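PDB 2D5M: flavoredoxin from Desulfovibrio vulgaris str. 'Miyazaki F', which binds flavin mononucleotide and serves in electron transport as a flavoprotein of the flavin reductase-like family. Local coordinates for the interface of chains A and B. Sequence-based numbering; all coordinates share one arbitrary frame. Chains: chain A/B, flavoredoxin.

Contact 1: the interface of chains A and B. Residues chain A 126, 131, 133, 135; chain B 39-40, 124, 126, 131, 133, 135.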
ATOM      1  N   ILE A 126      -0.017  -9.537  15.255  1.00 11.87           N
ATOM      2  CA  ILE A 126      -0.326  -8.356  16.077  1.00 13.47           C
ATOM      3  C   ILE A 126      -1.808  -8.237  16.263  1.00 15.92           C
ATOM      4  O   ILE A 126      -2.587  -8.244  15.301  1.00 16.26           O
ATOM      5  CB  ILE A 126       0.244  -7.096  15.437  1.00 15.69           C
ATOM      6  CG1 ILE A 126       1.790  -7.214  15.303  1.00 19.67           C
ATOM      7  CG2 ILE A 126      -0.115  -5.782  16.093  1.00 19.91           C
ATOM      8  CD1 ILE A 126       2.444  -6.217  14.425  1.00 24.14           C
ATOM      9  N   HIS A 131      -7.420  -4.112  16.067  1.00 23.84           N
ATOM     10  CA  HIS A 131      -6.458  -4.150  14.933  1.00 17.51           C
ATOM     11  C   HIS A 131      -5.776  -5.510  14.903  1.00 17.03           C
ATOM     12  O   HIS A 131      -5.259  -5.900  15.940  1.00 20.93           O
ATOM     13  CB  HIS A 131      -5.663  -2.941  15.145  1.00 20.49           C
ATOM     14  CG  HIS A 131      -4.388  -2.947  14.409  1.00 17.14           C
ATOM     15  ND1 HIS A 131      -4.313  -2.171  13.292  1.00 14.24           N
ATOM     16  CD2 HIS A 131      -3.189  -3.508  14.645  1.00 17.81           C
ATOM     17  CE1 HIS A 131      -3.059  -2.290  12.832  1.00 15.80           C
ATOM     18  NE2 HIS A 131      -2.392  -3.102  13.625  1.00 15.14           N
ATOM     19  N   GLN A 133      -3.037  -7.972  12.423  1.00 10.86           N
ATOM     20  CA  GLN A 133      -2.145  -7.980  11.284  1.00  8.72           C
ATOM     21  C   GLN A 133      -1.161  -9.114  11.431  1.00  8.10           C
ATOM     22  O   GLN A 133      -0.610  -9.366  12.493  1.00 12.19           O
ATOM     23  CB  GLN A 133      -1.303  -6.691  11.031  1.00 14.27           C
ATOM     24  CG  GLN A 133      -1.974  -5.366  10.896  1.00 22.92           C
ATOM     25  CD  GLN A 133      -0.780  -4.392  11.163  1.00 28.83           C
ATOM     26  OE1 GLN A 133      -0.272  -3.795  10.239  1.00 18.65           O
ATOM     27  NE2 GLN A 133      -0.402  -4.461  12.442  1.00 33.54           N
ATOM     28  N   ILE A 135       2.559 -10.156  10.167  1.00  6.27           N
ATOM     29  CA  ILE A 135       3.797  -9.569   9.646  1.00  6.95           C
ATOM     30  C   ILE A 135       4.623 -10.707   9.121  1.00  6.43           C
ATOM     31  O   ILE A 135       5.012 -11.645   9.867  1.00  7.93           O
ATOM     32  CB  ILE A 135       4.567  -8.820  10.727  1.00  8.18           C
ATOM     33  CG1 ILE A 135       3.691  -7.841  11.514  1.00  9.58           C
ATOM     34  CG2 ILE A 135       5.771  -8.151  10.099  1.00  9.89           C
ATOM     35  CD1 ILE A 135       3.055  -6.814  10.656  1.00 10.44           C
TER
ATOM     36  N   CYS B  39      -5.060  -0.372   7.242  1.00  6.17           N
ATOM     37  CA  CYS B  39      -4.942  -1.563   8.074  1.00  7.01           C
ATOM     38  C   CYS B  39      -6.252  -2.089   8.585  1.00  7.01           C
ATOM     39  O   CYS B  39      -6.327  -3.296   8.862  1.00 10.51           O
ATOM     40  CB  CYS B  39      -3.989  -1.409   9.272  1.00  9.40           C
ATOM     41  SG  CYS B  39      -4.443  -0.073  10.429  1.00 10.08           S
ATOM     42  N   CYS B  40      -7.268  -1.285   8.755  1.00  6.59           N
ATOM     43  CA  CYS B  40      -8.517  -1.737   9.349  1.00  6.94           C
ATOM     44  C   CYS B  40      -9.678  -0.964   8.769  1.00  6.09           C
ATOM     45  O   CYS B  40      -9.581   0.197   8.407  1.00  6.52           O
ATOM     46  CB  CYS B  40      -8.657  -1.563  10.875  0.65  8.51           C
ATOM     47  SG  CYS B  40      -7.511  -2.543  11.835  0.65  9.25           S
ATOM     48  N   HIS B 124      -2.868   3.868  17.940  1.00  9.56           N
ATOM     49  CA  HIS B 124      -1.965   2.856  18.458  1.00 10.48           C
ATOM     50  C   HIS B 124      -0.559   3.208  18.057  1.00  9.92           C
ATOM     51  O   HIS B 124      -0.344   3.769  16.961  1.00  9.88           O
ATOM     52  CB  HIS B 124      -2.247   1.435  17.937  1.00 11.64           C
ATOM     53  CG  HIS B 124      -3.649   0.915  18.107  1.00 12.92           C
ATOM     54  ND1 HIS B 124      -4.155   0.539  19.328  1.00 17.13           N
ATOM     55  CD2 HIS B 124      -4.638   0.688  17.182  1.00 15.54           C
ATOM     56  CE1 HIS B 124      -5.409   0.107  19.150  1.00 15.81           C
ATOM     57  NE2 HIS B 124      -5.725   0.185  17.872  1.00 15.73           N
ATOM     58  N   ILE B 126       2.716   0.917  17.761  1.00 11.87           N
ATOM     59  CA  ILE B 126       3.099  -0.500  17.848  1.00 13.47           C
ATOM     60  C   ILE B 126       4.586  -0.635  17.725  1.00 15.92           C
ATOM     61  O   ILE B 126       5.209  -0.131  16.782  1.00 16.26           O
ATOM     62  CB  ILE B 126       2.389  -1.312  16.771  1.00 15.69           C
ATOM     63  CG1 ILE B 126       0.846  -1.206  16.949  1.00 19.67           C
ATOM     64  CG2 ILE B 126       2.790  -2.764  16.644  1.00 19.91           C
ATOM     65  CD1 ILE B 126       0.027  -1.675  15.808  1.00 24.14           C
ATOM     66  N   HIS B 131       9.934  -3.919  14.699  1.00 23.84           N
ATOM     67  CA  HIS B 131       8.813  -3.374  13.888  1.00 17.51           C
ATOM     68  C   HIS B 131       8.189  -2.199  14.626  1.00 17.03           C
ATOM     69  O   HIS B 131       7.852  -2.382  15.786  1.00 20.93           O
ATOM     70  CB  HIS B 131       8.013  -4.564  13.603  1.00 20.49           C
ATOM     71  CG  HIS B 131       6.641  -4.252  13.167  1.00 17.14           C
ATOM     72  ND1 HIS B 131       6.367  -4.390  11.839  1.00 14.24           N
ATOM     73  CD2 HIS B 131       5.515  -3.924  13.825  1.00 17.81           C
ATOM     74  CE1 HIS B 131       5.063  -4.112  11.692  1.00 15.80           C
ATOM     75  NE2 HIS B 131       4.557  -3.815  12.871  1.00 15.14           N
ATOM     76  N   GLN B 133       5.205   1.047  14.103  1.00 10.86           N
ATOM     77  CA  GLN B 133       4.151   1.571  13.263  1.00  8.72           C
ATOM     78  C   GLN B 133       3.247   2.451  14.090  1.00  8.10           C
ATOM     79  O   GLN B 133       2.874   2.134  15.211  1.00 12.19           O
ATOM     80  CB  GLN B 133       3.230   0.536  12.547  1.00 14.27           C
ATOM     81  CG  GLN B 133       3.819  -0.529  11.685  1.00 22.92           C
ATOM     82  CD  GLN B 133       2.642  -1.557  11.623  1.00 28.83           C
ATOM     83  OE1 GLN B 133       1.976  -1.649  10.615  1.00 18.65           O
ATOM     84  NE2 GLN B 133       2.466  -2.133  12.815  1.00 33.54           N
ATOM     85  N   ILE B 135      -0.577   3.828  14.074  1.00  6.27           N
ATOM     86  CA  ILE B 135      -1.903   3.519  13.529  1.00  6.95           C
ATOM     87  C   ILE B 135      -2.753   4.735  13.755  1.00  6.43           C
ATOM     88  O   ILE B 135      -2.987   5.176  14.912  1.00  7.93           O
ATOM     89  CB  ILE B 135      -2.529   2.309  14.213  1.00  8.18           C
ATOM     90  CG1 ILE B 135      -1.583   1.107  14.281  1.00  9.58           C
ATOM     91  CG2 ILE B 135      -3.840   1.982  13.530  1.00  9.89           C
ATOM     92  CD1 ILE B 135      -1.126   0.652  12.947  1.00 10.44           C
TER
HETATM   93  O   HOH W   1       0.628  -2.006   7.683  0.50 13.61           O
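With CG anti to its backbone N (chi1 162°), A:His131 turns its imidazole towards chain B. ND1 faces two cysteine sulfurs. SG of B:Cys39 lies in the ring plane at the edge, 3.6 Å from ND1 of A:His131. SG of B:Cys40 is 3.5 Å from the same ND1. B:Cys39 and B:Cys40 of strand 36-41 bind zinc in this protein, so the ring nitrogen could perhaps share a metal with both sulfurs. NE2 of B:His124 lies 5.3 Å from ND1 of A:His131, and the charge on either ring is not seen. The ring meets two isoleucines tip to tip. CE1 of A:His131 is shared between SG of B:Cys39 and CD1 of B:Ile135, the latter 3.5 Å away. The CD2/NE2 side meets CD1 of B:Ile126, 3.6 Å from NE2 of A:His131. The two Gln133 side chains are extended beyond CG and also meet tip to tip. Their amides are nearly coplanar, 6° apart. OE1 of A:Gln133 and OE1 of B:Gln133 stand 3.1 Å apart, an unfavourable pair of acceptors as modelled. Water 1 is shared by the two oxygens, 3.2 Å from OE1 of A:Gln133. NE2 of A:Gln133 lies 2.7 Å from NE2 of A:His131. An amide NH2 can only donate, so this would support the modelled orientation if that ring nitrogen is unprotonated. His131 sits in the loop between strands 116-126 and 133-144, whose side chains meet across the two-fold axis.

Contact 2: the interface of chains A and B. Residues chain A 156-157, 163, 173-178; chain B 163, 165, 171-175.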
ATOM      1  N   ILE A 156       8.176  -2.244 -13.732  1.00 10.54           N
ATOM      2  CA  ILE A 156       6.818  -2.290 -13.250  1.00  8.92           C
ATOM      3  C   ILE A 156       5.776  -2.326 -14.357  1.00  8.84           C
ATOM      4  O   ILE A 156       4.708  -2.917 -14.195  1.00  9.33           O
ATOM      5  CB  ILE A 156       6.540  -1.074 -12.309  1.00  9.51           C
ATOM      6  CG1 ILE A 156       5.253  -1.283 -11.506  1.00  9.17           C
ATOM      7  CG2 ILE A 156       6.594   0.225 -13.067  1.00 11.08           C
ATOM      8  CD1 ILE A 156       5.085  -0.236 -10.450  1.00 10.26           C
ATOM      9  N   ASN A 157       6.031  -1.709 -15.498  1.00 10.10           N
ATOM     10  CA  ASN A 157       5.049  -1.793 -16.582  1.00  9.50           C
ATOM     11  C   ASN A 157       5.004  -3.175 -17.241  1.00  9.95           C
ATOM     12  O   ASN A 157       3.954  -3.536 -17.799  1.00 11.25           O
ATOM     13  CB  ASN A 157       5.367  -0.740 -17.631  1.00 10.69           C
ATOM     14  CG  ASN A 157       5.102   0.665 -17.225  1.00 12.42           C
ATOM     15  OD1 ASN A 157       5.998   1.518 -17.403  1.00 14.83           O
ATOM     16  ND2 ASN A 157       3.909   0.948 -16.652  1.00 13.37           N
ATOM     17  N   ILE A 163      -3.867  -2.241  -9.270  1.00  7.79           N
ATOM     18  CA  ILE A 163      -4.140  -1.317  -8.220  1.00  8.40           C
ATOM     19  C   ILE A 163      -5.608  -1.396  -7.809  1.00  7.10           C
ATOM     20  O   ILE A 163      -6.470  -1.406  -8.686  1.00  7.66           O
ATOM     21  CB  ILE A 163      -3.843   0.184  -8.607  1.00 11.79           C
ATOM     22  CG1 ILE A 163      -2.359   0.330  -8.993  1.00 16.01           C
ATOM     23  CG2 ILE A 163      -4.217   1.195  -7.615  1.00 11.95           C
ATOM     24  CD1 ILE A 163      -2.220   1.574  -9.847  1.00 22.08           C
ATOM     25  N   ALA A 173      -4.721  -0.190 -13.781  1.00  7.60           N
ATOM     26  CA  ALA A 173      -3.361  -0.468 -14.141  1.00  8.63           C
ATOM     27  C   ALA A 173      -2.425   0.651 -13.678  1.00  7.55           C
ATOM     28  O   ALA A 173      -2.879   1.766 -13.383  1.00  8.61           O
ATOM     29  CB  ALA A 173      -3.204  -0.642 -15.648  1.00 12.09           C
ATOM     30  N   VAL A 174      -1.167   0.338 -13.643  1.00  8.30           N
ATOM     31  CA  VAL A 174      -0.088   1.319 -13.510  1.00  8.45           C
ATOM     32  C   VAL A 174       0.127   1.972 -14.857  1.00  8.53           C
ATOM     33  O   VAL A 174       0.121   1.336 -15.894  1.00 10.58           O
ATOM     34  CB  VAL A 174       1.233   0.675 -12.994  1.00  8.93           C
ATOM     35  CG1 VAL A 174       2.340   1.695 -12.952  1.00 10.55           C
ATOM     36  CG2 VAL A 174       1.035   0.039 -11.641  1.00 11.59           C
ATOM     37  N   GLY A 175       0.318   3.299 -14.810  1.00  8.51           N
ATOM     38  CA  GLY A 175       0.606   4.112 -15.963  1.00  9.50           C
ATOM     39  C   GLY A 175       2.049   4.436 -16.168  1.00  9.31           C
ATOM     40  O   GLY A 175       2.940   3.607 -15.937  1.00 10.80           O
ATOM     41  N   GLU A 176       2.300   5.633 -16.642  1.00 10.00           N
ATOM     42  CA  GLU A 176       3.635   5.977 -17.113  1.00 12.41           C
ATOM     43  C   GLU A 176       4.586   6.402 -15.995  1.00  9.37           C
ATOM     44  O   GLU A 176       4.201   6.900 -14.944  1.00  9.58           O
ATOM     45  CB  GLU A 176       3.565   7.094 -18.164  1.00 18.33           C
ATOM     46  CG  GLU A 176       2.927   8.295 -17.466  1.00 29.54           C
ATOM     47  CD  GLU A 176       1.456   8.457 -17.867  1.00 31.05           C
ATOM     48  OE1 GLU A 176       1.230   9.580 -18.406  1.00 39.03           O
ATOM     49  OE2 GLU A 176       0.629   7.525 -17.638  1.00 28.94           O
ATOM     50  N   PHE A 177       5.870   6.183 -16.302  1.00  9.75           N
ATOM     51  CA  PHE A 177       6.936   6.711 -15.487  1.00  8.64           C
ATOM     52  C   PHE A 177       6.818   8.237 -15.352  1.00  8.68           C
ATOM     53  O   PHE A 177       6.597   8.943 -16.332  1.00 10.18           O
ATOM     54  CB  PHE A 177       8.287   6.337 -16.147  1.00 10.36           C
ATOM     55  CG  PHE A 177       9.478   6.987 -15.492  1.00 10.05           C
ATOM     56  CD1 PHE A 177      10.024   8.151 -16.041  1.00 10.96           C
ATOM     57  CD2 PHE A 177      10.071   6.443 -14.356  1.00 10.25           C
ATOM     58  CE1 PHE A 177      11.105   8.740 -15.468  1.00 11.11           C
ATOM     59  CE2 PHE A 177      11.144   7.076 -13.794  1.00 11.34           C
ATOM     60  CZ  PHE A 177      11.656   8.203 -14.357  1.00 10.60           C
ATOM     61  N   LEU A 178       7.027   8.727 -14.148  1.00  8.09           N
ATOM     62  CA  LEU A 178       7.051  10.117 -13.821  1.00  7.95           C
ATOM     63  C   LEU A 178       8.428  10.676 -13.523  1.00  8.09           C
ATOM     64  O   LEU A 178       8.786  11.753 -14.026  1.00 10.06           O
ATOM     65  CB  LEU A 178       6.140  10.426 -12.639  1.00  8.49           C
ATOM     66  CG  LEU A 178       4.652  10.086 -12.873  1.00  8.95           C
ATOM     67  CD1 LEU A 178       3.945  10.356 -11.564  1.00 10.40           C
ATOM     68  CD2 LEU A 178       4.062  10.841 -14.034  1.00 10.15           C
TER
ATOM     69  N   ILE B 163       2.498   6.613  -7.478  1.00  7.79           N
ATOM     70  CA  ILE B 163       2.891   5.308  -7.065  1.00  8.40           C
ATOM     71  C   ILE B 163       4.406   5.235  -6.897  1.00  7.10           C
ATOM     72  O   ILE B 163       5.125   5.704  -7.777  1.00  7.66           O
ATOM     73  CB  ILE B 163       2.479   4.173  -8.083  1.00 11.79           C
ATOM     74  CG1 ILE B 163       0.949   4.174  -8.260  1.00 16.01           C
ATOM     75  CG2 ILE B 163       2.959   2.823  -7.777  1.00 11.95           C
ATOM     76  CD1 ILE B 163       0.632   3.497  -9.578  1.00 22.08           C
ATOM     77  N   ALA B 165       7.752   2.830  -6.803  1.00  6.50           N
ATOM     78  CA  ALA B 165       8.378   1.547  -7.128  1.00  6.73           C
ATOM     79  C   ALA B 165       9.642   1.424  -6.277  1.00  6.40           C
ATOM     80  O   ALA B 165      10.650   2.099  -6.594  1.00  7.13           O
ATOM     81  CB  ALA B 165       8.696   1.482  -8.611  1.00  7.42           C
ATOM     82  N   TYR B 171       8.982   6.726  -9.546  1.00  6.20           N
ATOM     83  CA  TYR B 171       7.593   7.130  -9.380  1.00  6.14           C
ATOM     84  C   TYR B 171       6.824   6.944 -10.681  1.00  6.18           C
ATOM     85  O   TYR B 171       7.347   7.305 -11.740  1.00  7.13           O
ATOM     86  CB  TYR B 171       7.540   8.585  -8.977  1.00  6.11           C
ATOM     87  CG  TYR B 171       8.179   8.939  -7.653  1.00  5.58           C
ATOM     88  CD1 TYR B 171       9.155   9.896  -7.582  1.00  6.02           C
ATOM     89  CD2 TYR B 171       7.792   8.324  -6.479  1.00  6.12           C
ATOM     90  CE1 TYR B 171       9.758  10.244  -6.377  1.00  5.82           C
ATOM     91  CE2 TYR B 171       8.365   8.681  -5.262  1.00  6.05           C
ATOM     92  CZ  TYR B 171       9.337   9.645  -5.220  1.00  5.81           C
ATOM     93  OH  TYR B 171       9.853   9.953  -4.006  1.00  6.38           O
ATOM     94  N   TYR B 172       5.607   6.462 -10.563  1.00  6.74           N
ATOM     95  CA  TYR B 172       4.695   6.163 -11.667  1.00  6.87           C
ATOM     96  C   TYR B 172       3.329   6.755 -11.417  1.00  7.36           C
ATOM     97  O   TYR B 172       2.912   6.949 -10.282  1.00  7.53           O
ATOM     98  CB  TYR B 172       4.566   4.615 -11.866  1.00  7.62           C
ATOM     99  CG  TYR B 172       5.789   4.055 -12.557  1.00  7.62           C
ATOM    100  CD1 TYR B 172       5.767   3.791 -13.898  1.00  8.78           C
ATOM    101  CD2 TYR B 172       6.963   3.809 -11.868  1.00  8.52           C
ATOM    102  CE1 TYR B 172       6.883   3.293 -14.534  1.00 10.70           C
ATOM    103  CE2 TYR B 172       8.084   3.351 -12.475  1.00  9.90           C
ATOM    104  CZ  TYR B 172       8.047   3.084 -13.836  1.00 11.02           C
ATOM    105  OH  TYR B 172       9.174   2.616 -14.447  1.00 15.53           O
ATOM    106  N   ALA B 173       2.574   7.048 -12.488  1.00  7.60           N
ATOM    107  CA  ALA B 173       1.187   7.411 -12.455  1.00  8.63           C
ATOM    108  C   ALA B 173       0.289   6.172 -12.458  1.00  7.55           C
ATOM    109  O   ALA B 173       0.738   5.074 -12.815  1.00  8.61           O
ATOM    110  CB  ALA B 173       0.810   8.289 -13.645  1.00 12.09           C
ATOM    111  N   VAL B 174      -0.936   6.378 -12.085  1.00  8.30           N
ATOM    112  CA  VAL B 174      -2.020   5.414 -12.282  1.00  8.45           C
ATOM    113  C   VAL B 174      -2.463   5.490 -13.727  1.00  8.53           C
ATOM    114  O   VAL B 174      -2.590   6.550 -14.312  1.00 10.58           O
ATOM    115  CB  VAL B 174      -3.221   5.673 -11.326  1.00  8.93           C
ATOM    116  CG1 VAL B 174      -4.348   4.719 -11.616  1.00 10.55           C
ATOM    117  CG2 VAL B 174      -2.794   5.580  -9.882  1.00 11.59           C
ATOM    118  N   GLY B 175      -2.698   4.301 -14.302  1.00  8.51           N
ATOM    119  CA  GLY B 175      -3.189   4.139 -15.646  1.00  9.50           C
ATOM    120  C   GLY B 175      -4.658   3.899 -15.761  1.00  9.31           C
ATOM    121  O   GLY B 175      -5.470   4.475 -15.023  1.00 10.80           O
TER
HETATM  122  O   HOH W   2      -1.922   8.194 -16.469  1.00 26.40           O
HETATM  123  O   HOH W   3       8.730   1.152 -17.271  1.00 29.89           O
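B:Tyr172 has CG anti to the carbonyl carbon (chi1 -76°), which carries its ring across to chain A. A:Ile156 has CG1 anti to the backbone N (chi1 -165°), so CG2 takes the crowded position between N and the carbonyl carbon. CG2 thereby stands over the centre of the B:Tyr172 ring, 3.2 Å above its plane, in a CH-pi contact. A:Phe177 CA lies over the opposite face as a CH-pi partner, 3.9 Å from the ring centroid, so the ring is held between the two. The carbonyl O of A:Gly175 lies at the ring edge, in plane. That same oxygen accepts a nearly straight bond from ND2 of A:Asn157 (167° at H), and the oxygen lies in the plane of the donor amide. This holds the A:Asn157 amide steeply against the ring, while water 3 joins its OD1 to B:Tyr172 OH. The backbones pair as antiparallel strands. N of each Gly175 donates to O of the partner's Ala173 at 2.7 Å, from above the carbonyl plane. B:Ala173 N donates to A:Glu176 O at 2.9 Å, and A:Leu178 N to B:Tyr171 O at 2.8 Å; both lie in the carbonyl plane. Beneath the strands, CD1 of A:Ile163 and CD1 of B:Ile163 meet tip to tip at 3.5 Å, a tight packing. Strand 170-180 of each chain thus pairs antiparallel with its twin across the two-fold axis, joining the subunits of the dimer seen here.

Contact 3: the interface of chains A and B. Residues chain A 44, 138-140; chain B 6-9.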
ATOM      1  N   PRO A  44      13.294  -7.206   5.851  0.65  7.95           N
ATOM      2  CA  PRO A  44      12.289  -6.747   4.864  0.65  7.33           C
ATOM      3  C   PRO A  44      10.992  -7.478   5.169  0.65  6.15           C
ATOM      4  O   PRO A  44      11.016  -8.704   5.298  0.65  6.33           O
ATOM      5  CB  PRO A  44      12.906  -7.175   3.523  1.00  8.46           C
ATOM      6  CG  PRO A  44      13.876  -8.284   3.914  0.65  9.02           C
ATOM      7  CD  PRO A  44      14.406  -7.924   5.260  0.65  9.92           C
ATOM      8  N   ILE A 138      10.049 -11.183   4.356  1.00  6.33           N
ATOM      9  CA  ILE A 138      10.300 -11.526   2.974  1.00  6.65           C
ATOM     10  C   ILE A 138      11.575 -12.348   2.875  1.00  6.47           C
ATOM     11  O   ILE A 138      12.662 -11.885   3.205  1.00  7.25           O
ATOM     12  CB  ILE A 138      10.452 -10.245   2.105  1.00  6.42           C
ATOM     13  CG1 ILE A 138       9.174  -9.414   2.136  1.00  6.65           C
ATOM     14  CG2 ILE A 138      10.861 -10.589   0.702  1.00  7.63           C
ATOM     15  CD1 ILE A 138       9.297  -8.017   1.500  1.00  8.85           C
ATOM     16  N   MET A 139      11.409 -13.594   2.425  1.00  6.73           N
ATOM     17  CA  MET A 139      12.502 -14.531   2.257  1.00  7.25           C
ATOM     18  C   MET A 139      13.022 -14.535   0.843  1.00  8.13           C
ATOM     19  O   MET A 139      14.214 -14.864   0.610  1.00  9.17           O
ATOM     20  CB  MET A 139      12.083 -15.949   2.719  1.00  8.08           C
ATOM     21  CG  MET A 139      11.469 -16.001   4.085  1.00  8.65           C
ATOM     22  SD  MET A 139      12.381 -15.171   5.409  1.00 10.81           S
ATOM     23  CE  MET A 139      13.803 -16.225   5.499  1.00 12.35           C
ATOM     24  N   ASP A 140      12.170 -14.231  -0.145  1.00  7.57           N
ATOM     25  CA  ASP A 140      12.556 -14.191  -1.548  1.00  7.89           C
ATOM     26  C   ASP A 140      11.496 -13.465  -2.309  1.00  6.84           C
ATOM     27  O   ASP A 140      10.312 -13.535  -2.004  1.00  8.11           O
ATOM     28  CB  ASP A 140      12.695 -15.612  -2.130  1.00  8.51           C
ATOM     29  CG  ASP A 140      13.435 -15.672  -3.441  1.00 10.78           C
ATOM     30  OD1 ASP A 140      14.294 -14.802  -3.703  1.00 12.06           O
ATOM     31  OD2 ASP A 140      13.204 -16.605  -4.230  1.00 14.01           O
TER
ATOM     32  N   GLY B   6      16.032 -12.322  -4.273  1.00 10.16           N
ATOM     33  CA  GLY B   6      16.451 -12.364  -2.886  1.00 10.80           C
ATOM     34  C   GLY B   6      15.468 -11.597  -1.978  1.00  8.36           C
ATOM     35  O   GLY B   6      14.354 -11.275  -2.344  1.00  9.50           O
ATOM     36  N   ALA B   7      15.931 -11.357  -0.762  1.00  8.55           N
ATOM     37  CA  ALA B   7      15.099 -10.808   0.280  1.00  8.33           C
ATOM     38  C   ALA B   7      15.156  -9.298   0.180  1.00  8.17           C
ATOM     39  O   ALA B   7      16.036  -8.644   0.757  1.00 14.23           O
ATOM     40  CB  ALA B   7      15.575 -11.330   1.608  1.00 10.69           C
ATOM     41  N   ARG B   8      14.269  -8.668  -0.571  1.00  9.01           N
ATOM     42  CA  ARG B   8      14.230  -7.267  -0.811  1.00  8.83           C
ATOM     43  C   ARG B   8      12.864  -6.706  -0.514  1.00  7.95           C
ATOM     44  O   ARG B   8      11.871  -7.393  -0.624  1.00  7.73           O
ATOM     45  CB  ARG B   8      14.541  -6.958  -2.269  1.00 11.48           C
ATOM     46  CG  ARG B   8      15.805  -7.523  -2.847  1.00 17.27           C
ATOM     47  CD  ARG B   8      15.876  -7.036  -4.326  1.00 25.40           C
ATOM     48  NE  ARG B   8      17.199  -7.483  -4.841  1.00 21.93           N
ATOM     49  CZ  ARG B   8      18.281  -6.739  -4.946  1.00 23.01           C
ATOM     50  NH1 ARG B   8      18.330  -5.462  -4.626  1.00 17.55           N
ATOM     51  NH2 ARG B   8      19.431  -7.220  -5.411  1.00 32.13           N
ATOM     52  N   THR B   9      12.807  -5.413  -0.160  1.00  8.12           N
ATOM     53  CA  THR B   9      11.560  -4.699   0.035  1.00  7.97           C
ATOM     54  C   THR B   9      10.960  -4.329  -1.322  1.00  7.79           C
ATOM     55  O   THR B   9      11.043  -3.152  -1.754  1.00  7.96           O
ATOM     56  CB  THR B   9      11.727  -3.439   0.912  1.00  8.70           C
ATOM     57  OG1 THR B   9      12.755  -2.611   0.325  1.00  9.16           O
ATOM     58  CG2 THR B   9      12.121  -3.808   2.302  1.00 10.90           C
TER
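Polar contact here is slight. A:Asp140 has CG anti to its backbone N (chi1 -165°), which turns the carboxylate towards the N-terminal segment of chain B. Its OD1 receives the backbone N-H of B:Gly6 at 3.1 Å. The bond is weak and bent, with 134° at the hydrogen. The carboxylate therefore adds little directional hold, though its likely negative charge could favour the nearby peptide N-H. Carbon-to-oxygen contacts make up much of the rest. The methyl CB of B:Ala7 points at the backbone of strand 133-144, lying 3.4 Å from the carbonyl O of A:Ile138. It is 3.9 Å from the carbonyl O of A:Met139, so this small side chain sits against two successive peptide oxygens. A:Ile138 sends both branches to one oxygen. Its CD1 is 3.4 Å from the carbonyl O of B:Arg8, and its CG2 is 3.6 Å from that same atom. CG2 of A:Ile138 is anti to its own backbone N, and CG1 is anti to the carbonyl carbon. The ring of A:Pro44, at the start of strand 44-48, lies along the loop of B:Ala7 to B:Thr9, with CG 3.8 Å from the carbonyl O of B:Ala7. Apolar packing joins the same proline to B:Thr9. In B:Thr9, OG1 takes the crowded position between N and the carbonyl carbon (chi1 55°). This places the methyl CG2 anti to the carbonyl carbon, 3.7 Å from CB of A:Pro44.

Contacts 1 and 2 are the farthest apart, with C-alpha centres about 27 Å from each other. Contact 3 lies about 20 Å from contact 1 and 22 Å from contact 2. Contacts 1 and 3 share strand 133-144, which gives Gln133 and Ile135 to one and Ile138 to Asp140 to the other. Contact 2 uses other elements, chiefly strand 170-180. Contacts 1 and 2 include like pairs at the two-fold axis: Gln133 in one, Ile163, Val174 and Gly175 in the other. Contact 3 lies off the axis, and its twin is a separate patch. Such spread anchoring suggests a stable dimer, although the structure alone does not prove that it forms in solution.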